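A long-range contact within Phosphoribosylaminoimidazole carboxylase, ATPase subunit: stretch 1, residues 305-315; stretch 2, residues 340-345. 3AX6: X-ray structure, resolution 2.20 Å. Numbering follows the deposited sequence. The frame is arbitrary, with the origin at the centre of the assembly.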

ATOM      1  N   LEU A 305     -11.720  12.445  11.765  1.00 18.62           N
ATOM      2  CA  LEU A 305     -11.324  12.921  13.083  1.00 19.13           C
ATOM      3  C   LEU A 305     -12.303  12.362  14.099  1.00 18.60           C
ATOM      4  O   LEU A 305     -13.454  12.086  13.772  1.00 19.40           O
ATOM      5  CB  LEU A 305     -11.365  14.454  13.148  1.00 20.93           C
ATOM      6  CG  LEU A 305     -10.643  15.297  12.094  1.00 21.92           C
ATOM      7  CD1 LEU A 305     -10.851  16.766  12.426  1.00 22.20           C
ATOM      8  CD2 LEU A 305      -9.160  14.976  12.060  1.00 22.49           C
ATOM      9  N   GLY A 306     -11.849  12.191  15.333  1.00 18.33           N
ATOM     10  CA  GLY A 306     -12.740  11.677  16.355  1.00 17.66           C
ATOM     11  C   GLY A 306     -13.879  12.653  16.561  1.00 16.38           C
ATOM     12  O   GLY A 306     -13.655  13.855  16.644  1.00 16.40           O
ATOM     13  N   GLU A 307     -15.100  12.141  16.625  1.00 17.99           N
ATOM     14  CA  GLU A 307     -16.276  12.974  16.831  1.00 18.95           C
ATOM     15  C   GLU A 307     -16.265  13.549  18.239  1.00 22.06           C
ATOM     16  O   GLU A 307     -15.659  12.976  19.154  1.00 21.06           O
ATOM     17  CB  GLU A 307     -17.559  12.156  16.638  1.00 18.96           C
ATOM     18  CG  GLU A 307     -17.862  11.763  15.199  1.00 20.43           C
ATOM     19  CD  GLU A 307     -18.009  12.970  14.283  1.00 22.65           C
ATOM     20  OE1 GLU A 307     -18.838  13.860  14.586  1.00 20.33           O
ATOM     21  OE2 GLU A 307     -17.293  13.029  13.259  1.00 24.23           O
ATOM     22  N   GLU A 308     -16.940  14.683  18.407  1.00 23.77           N
ATOM     23  CA  GLU A 308     -17.036  15.336  19.708  1.00 25.31           C
ATOM     24  C   GLU A 308     -17.757  14.447  20.722  1.00 24.17           C
ATOM     25  O   GLU A 308     -18.647  13.678  20.364  1.00 24.45           O
ATOM     26  CB  GLU A 308     -17.797  16.655  19.579  1.00 26.67           C
ATOM     27  CG  GLU A 308     -17.036  17.765  18.887  1.00 31.63           C
ATOM     28  CD  GLU A 308     -17.917  18.964  18.584  1.00 34.57           C
ATOM     29  OE1 GLU A 308     -18.595  19.461  19.509  1.00 35.82           O
ATOM     30  OE2 GLU A 308     -17.932  19.408  17.416  1.00 38.43           O
ATOM     31  N   GLY A 309     -17.361  14.553  21.986  1.00 24.36           N
ATOM     32  CA  GLY A 309     -18.007  13.781  23.033  1.00 24.99           C
ATOM     33  C   GLY A 309     -17.706  12.297  23.076  1.00 24.98           C
ATOM     34  O   GLY A 309     -18.433  11.532  23.713  1.00 26.88           O
ATOM     35  N   TYR A 310     -16.641  11.880  22.404  1.00 24.24           N
ATOM     36  CA  TYR A 310     -16.254  10.475  22.395  1.00 22.09           C
ATOM     37  C   TYR A 310     -14.798  10.337  22.780  1.00 20.38           C
ATOM     38  O   TYR A 310     -13.943  11.020  22.228  1.00 18.46           O
ATOM     39  CB  TYR A 310     -16.493   9.873  21.018  1.00 22.33           C
ATOM     40  CG  TYR A 310     -17.951   9.695  20.711  1.00 23.49           C
ATOM     41  CD1 TYR A 310     -18.683   8.671  21.306  1.00 24.13           C
ATOM     42  CD2 TYR A 310     -18.614  10.570  19.853  1.00 24.55           C
ATOM     43  CE1 TYR A 310     -20.044   8.520  21.058  1.00 25.93           C
ATOM     44  CE2 TYR A 310     -19.977  10.427  19.596  1.00 26.43           C
ATOM     45  CZ  TYR A 310     -20.684   9.399  20.204  1.00 27.16           C
ATOM     46  OH  TYR A 310     -22.034   9.256  19.965  1.00 31.00           O
ATOM     47  N   TYR A 311     -14.533   9.463  23.747  1.00 20.93           N
ATOM     48  CA  TYR A 311     -13.180   9.216  24.238  1.00 21.96           C
ATOM     49  C   TYR A 311     -13.012   7.718  24.473  1.00 23.15           C
ATOM     50  O   TYR A 311     -13.993   7.017  24.680  1.00 23.50           O
ATOM     51  CB  TYR A 311     -12.967   9.961  25.556  1.00 19.57           C
ATOM     52  CG  TYR A 311     -13.236  11.441  25.471  1.00 16.76           C
ATOM     53  CD1 TYR A 311     -12.191  12.352  25.317  1.00 15.46           C
ATOM     54  CD2 TYR A 311     -14.541  11.932  25.520  1.00 14.64           C
ATOM     55  CE1 TYR A 311     -12.443  13.726  25.212  1.00 16.63           C
ATOM     56  CE2 TYR A 311     -14.808  13.293  25.413  1.00 15.12           C
ATOM     57  CZ  TYR A 311     -13.759  14.183  25.257  1.00 14.69           C
ATOM     58  OH  TYR A 311     -14.023  15.517  25.114  1.00 14.80           O
ATOM     59  N   GLY A 312     -11.775   7.233  24.438  1.00 26.58           N
ATOM     60  CA  GLY A 312     -11.529   5.815  24.666  1.00 28.67           C
ATOM     61  C   GLY A 312     -11.220   4.994  23.426  1.00 31.24           C
ATOM     62  O   GLY A 312     -10.611   5.495  22.475  1.00 31.31           O
ATOM     63  N   LYS A 313     -11.640   3.727  23.441  1.00 32.41           N
ATOM     64  CA  LYS A 313     -11.411   2.811  22.322  1.00 33.31           C
ATOM     65  C   LYS A 313     -12.188   3.226  21.083  1.00 31.78           C
ATOM     66  O   LYS A 313     -13.412   3.352  21.119  1.00 31.84           O
ATOM     67  CB  LYS A 313     -11.788   1.379  22.713  1.00 34.24           C
ATOM     68  CG  LYS A 313     -10.891   0.793  23.791  1.00 39.10           C
ATOM     69  CD  LYS A 313     -11.248  -0.648  24.126  1.00 40.32           C
ATOM     70  CE  LYS A 313     -10.358  -1.172  25.242  1.00 40.61           C
ATOM     71  NZ  LYS A 313     -10.612  -2.603  25.556  1.00 41.69           N
ATOM     72  N   PRO A 314     -11.478   3.430  19.962  1.00 30.16           N
ATOM     73  CA  PRO A 314     -12.071   3.840  18.688  1.00 29.63           C
ATOM     74  C   PRO A 314     -13.122   2.856  18.200  1.00 29.66           C
ATOM     75  O   PRO A 314     -13.015   1.654  18.440  1.00 30.19           O
ATOM     76  CB  PRO A 314     -10.872   3.889  17.742  1.00 30.46           C
ATOM     77  CG  PRO A 314      -9.689   4.052  18.660  1.00 31.14           C
ATOM     78  CD  PRO A 314     -10.045   3.145  19.791  1.00 30.22           C
ATOM     79  N   ALA A 315     -14.133   3.378  17.516  1.00 28.85           N
ATOM     80  CA  ALA A 315     -15.208   2.570  16.955  1.00 27.23           C
ATOM     81  C   ALA A 315     -15.749   3.308  15.728  1.00 27.67           C
ATOM     82  O   ALA A 315     -15.970   4.523  15.769  1.00 26.21           O
ATOM     83  CB  ALA A 315     -16.309   2.366  17.983  1.00 28.12           C
ATOM     84  N   PRO A 340     -11.847  13.891  20.501  1.00 27.73           N
ATOM     85  CA  PRO A 340     -12.387  14.922  19.614  1.00 26.85           C
ATOM     86  C   PRO A 340     -11.333  15.646  18.777  1.00 26.14           C
ATOM     87  O   PRO A 340     -10.282  16.045  19.282  1.00 25.23           O
ATOM     88  CB  PRO A 340     -13.109  15.859  20.580  1.00 27.43           C
ATOM     89  CG  PRO A 340     -13.625  14.912  21.618  1.00 27.36           C
ATOM     90  CD  PRO A 340     -12.437  13.996  21.850  1.00 27.47           C
ATOM     91  N   TYR A 341     -11.614  15.772  17.482  1.00 25.47           N
ATOM     92  CA  TYR A 341     -10.745  16.477  16.540  1.00 25.09           C
ATOM     93  C   TYR A 341      -9.433  15.798  16.189  1.00 24.08           C
ATOM     94  O   TYR A 341      -8.779  16.187  15.220  1.00 23.51           O
ATOM     95  CB  TYR A 341     -10.483  17.896  17.057  1.00 26.05           C
ATOM     96  CG  TYR A 341     -11.754  18.569  17.526  1.00 28.07           C
ATOM     97  CD1 TYR A 341     -12.787  18.861  16.628  1.00 29.91           C
ATOM     98  CD2 TYR A 341     -11.962  18.839  18.879  1.00 30.43           C
ATOM     99  CE1 TYR A 341     -14.006  19.400  17.072  1.00 31.25           C
ATOM    100  CE2 TYR A 341     -13.171  19.376  19.333  1.00 31.48           C
ATOM    101  CZ  TYR A 341     -14.187  19.650  18.427  1.00 32.28           C
ATOM    102  OH  TYR A 341     -15.379  20.159  18.881  1.00 33.96           O
ATOM    103  N   ARG A 342      -9.042  14.787  16.958  1.00 23.89           N
ATOM    104  CA  ARG A 342      -7.796  14.079  16.668  1.00 23.09           C
ATOM    105  C   ARG A 342      -7.893  13.356  15.322  1.00 23.10           C
ATOM    106  O   ARG A 342      -8.957  12.850  14.956  1.00 23.22           O
ATOM    107  CB  ARG A 342      -7.488  13.052  17.759  1.00 24.27           C
ATOM    108  CG  ARG A 342      -6.310  12.154  17.416  1.00 23.72           C
ATOM    109  CD  ARG A 342      -6.131  11.037  18.424  1.00 25.70           C
ATOM    110  NE  ARG A 342      -5.718  11.527  19.736  1.00 25.95           N
ATOM    111  CZ  ARG A 342      -5.395  10.739  20.756  1.00 26.65           C
ATOM    112  NH1 ARG A 342      -5.438   9.422  20.612  1.00 25.74           N
ATOM    113  NH2 ARG A 342      -5.030  11.265  21.919  1.00 24.37           N
ATOM    114  N   LYS A 343      -6.784  13.313  14.588  1.00 21.45           N
ATOM    115  CA  LYS A 343      -6.762  12.634  13.300  1.00 20.92           C
ATOM    116  C   LYS A 343      -6.683  11.115  13.513  1.00 20.90           C
ATOM    117  O   LYS A 343      -5.653  10.587  13.932  1.00 21.53           O
ATOM    118  CB  LYS A 343      -5.572  13.115  12.461  1.00 20.00           C
ATOM    119  CG  LYS A 343      -5.689  14.552  11.978  1.00 24.05           C
ATOM    120  CD  LYS A 343      -4.579  14.918  10.987  1.00 26.33           C
ATOM    121  CE  LYS A 343      -4.659  16.391  10.568  1.00 27.70           C
ATOM    122  NZ  LYS A 343      -3.620  16.792   9.566  1.00 26.72           N
HETATM  123  N   MSE A 344      -7.780  10.423  13.222  1.00 19.19           N
HETATM  124  CA  MSE A 344      -7.849   8.975  13.382  1.00 18.72           C
HETATM  125  C   MSE A 344      -7.620   8.247  12.058  1.00 17.82           C
HETATM  126  O   MSE A 344      -7.435   7.035  12.032  1.00 19.26           O
HETATM  127  CB  MSE A 344      -9.211   8.584  13.953  1.00 18.76           C
HETATM  128  CG  MSE A 344      -9.499   9.179  15.325  1.00 19.72           C
HETATM  129 SE   MSE A 344      -8.137   8.690  16.605  1.00 23.97          SE
HETATM  130  CE  MSE A 344      -8.810   6.933  17.093  1.00 16.82           C
ATOM    131  N   GLY A 345      -7.641   8.987  10.959  1.00 16.97           N
ATOM    132  CA  GLY A 345      -7.433   8.370   9.662  1.00 14.13           C
ATOM    133  C   GLY A 345      -7.993   9.225   8.549  1.00 12.67           C
ATOM    134  O   GLY A 345      -8.273  10.412   8.742  1.00 11.78           O
TER

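Two segments whose touching residues are at least 29 apart in sequence meet along a short backbone seam centred on Gly-306, burying 564 Å² counted over both sides. Pro-340 opens stretch 2 and gives the largest share of its covered surface. It packs through its ring carbons: the ring lies against the type II turn from Glu-307 to Tyr-310, with Pro-340 CG 3.9 Å from Glu-308 CA and 3.8 Å from Gly-309 N, while its CD rests over one face of the Tyr-311 ring, 3.4 Å from Tyr-311 CE1. Pro-340 CA also makes a CA-H...O contact with Gly-306 O at 3.4 Å. The same carbonyl accepts a hydrogen bond from the next residue, Tyr-341 N to Gly-306 O, 2.9 Å. The CA-to-CB bond of Tyr-341 points away from stretch 1, yet its long side chain returns to lie beside Glu-308, its ring oblique to Glu-308 CG. The CA-to-CB bond of Arg-342 points away from stretch 1, and the residue contributes through its backbone: Gly-306 N donates to Arg-342 O at 3.0 Å, and Leu-305 CA adds a CA-H...O contact to that oxygen, also 3.0 Å. Gly-306 thus uses both its polar backbone atoms, donating to one residue and accepting from another. At Lys-343 the strand begins, forming an antiparallel, non-hydrogen-bonded pair with Leu-305, their CA atoms 4.6 Å apart. Both side chains lie on the same face of the sheet, so the aliphatic part of the lysine can pack on the leucine, Lys-343 CG to Leu-305 CD2 at 3.5 Å. The CA-to-CB bond of Met-344, a selenomethionine, points toward stretch 1; its CG lies 3.8 Å from Gly-306 N, and its terminal CE reaches the ring of Pro-314, 3.4 Å from Pro-314 CG, an apolar contact near the far end of stretch 1. Gly-345 closes the stretch without touching the other segment.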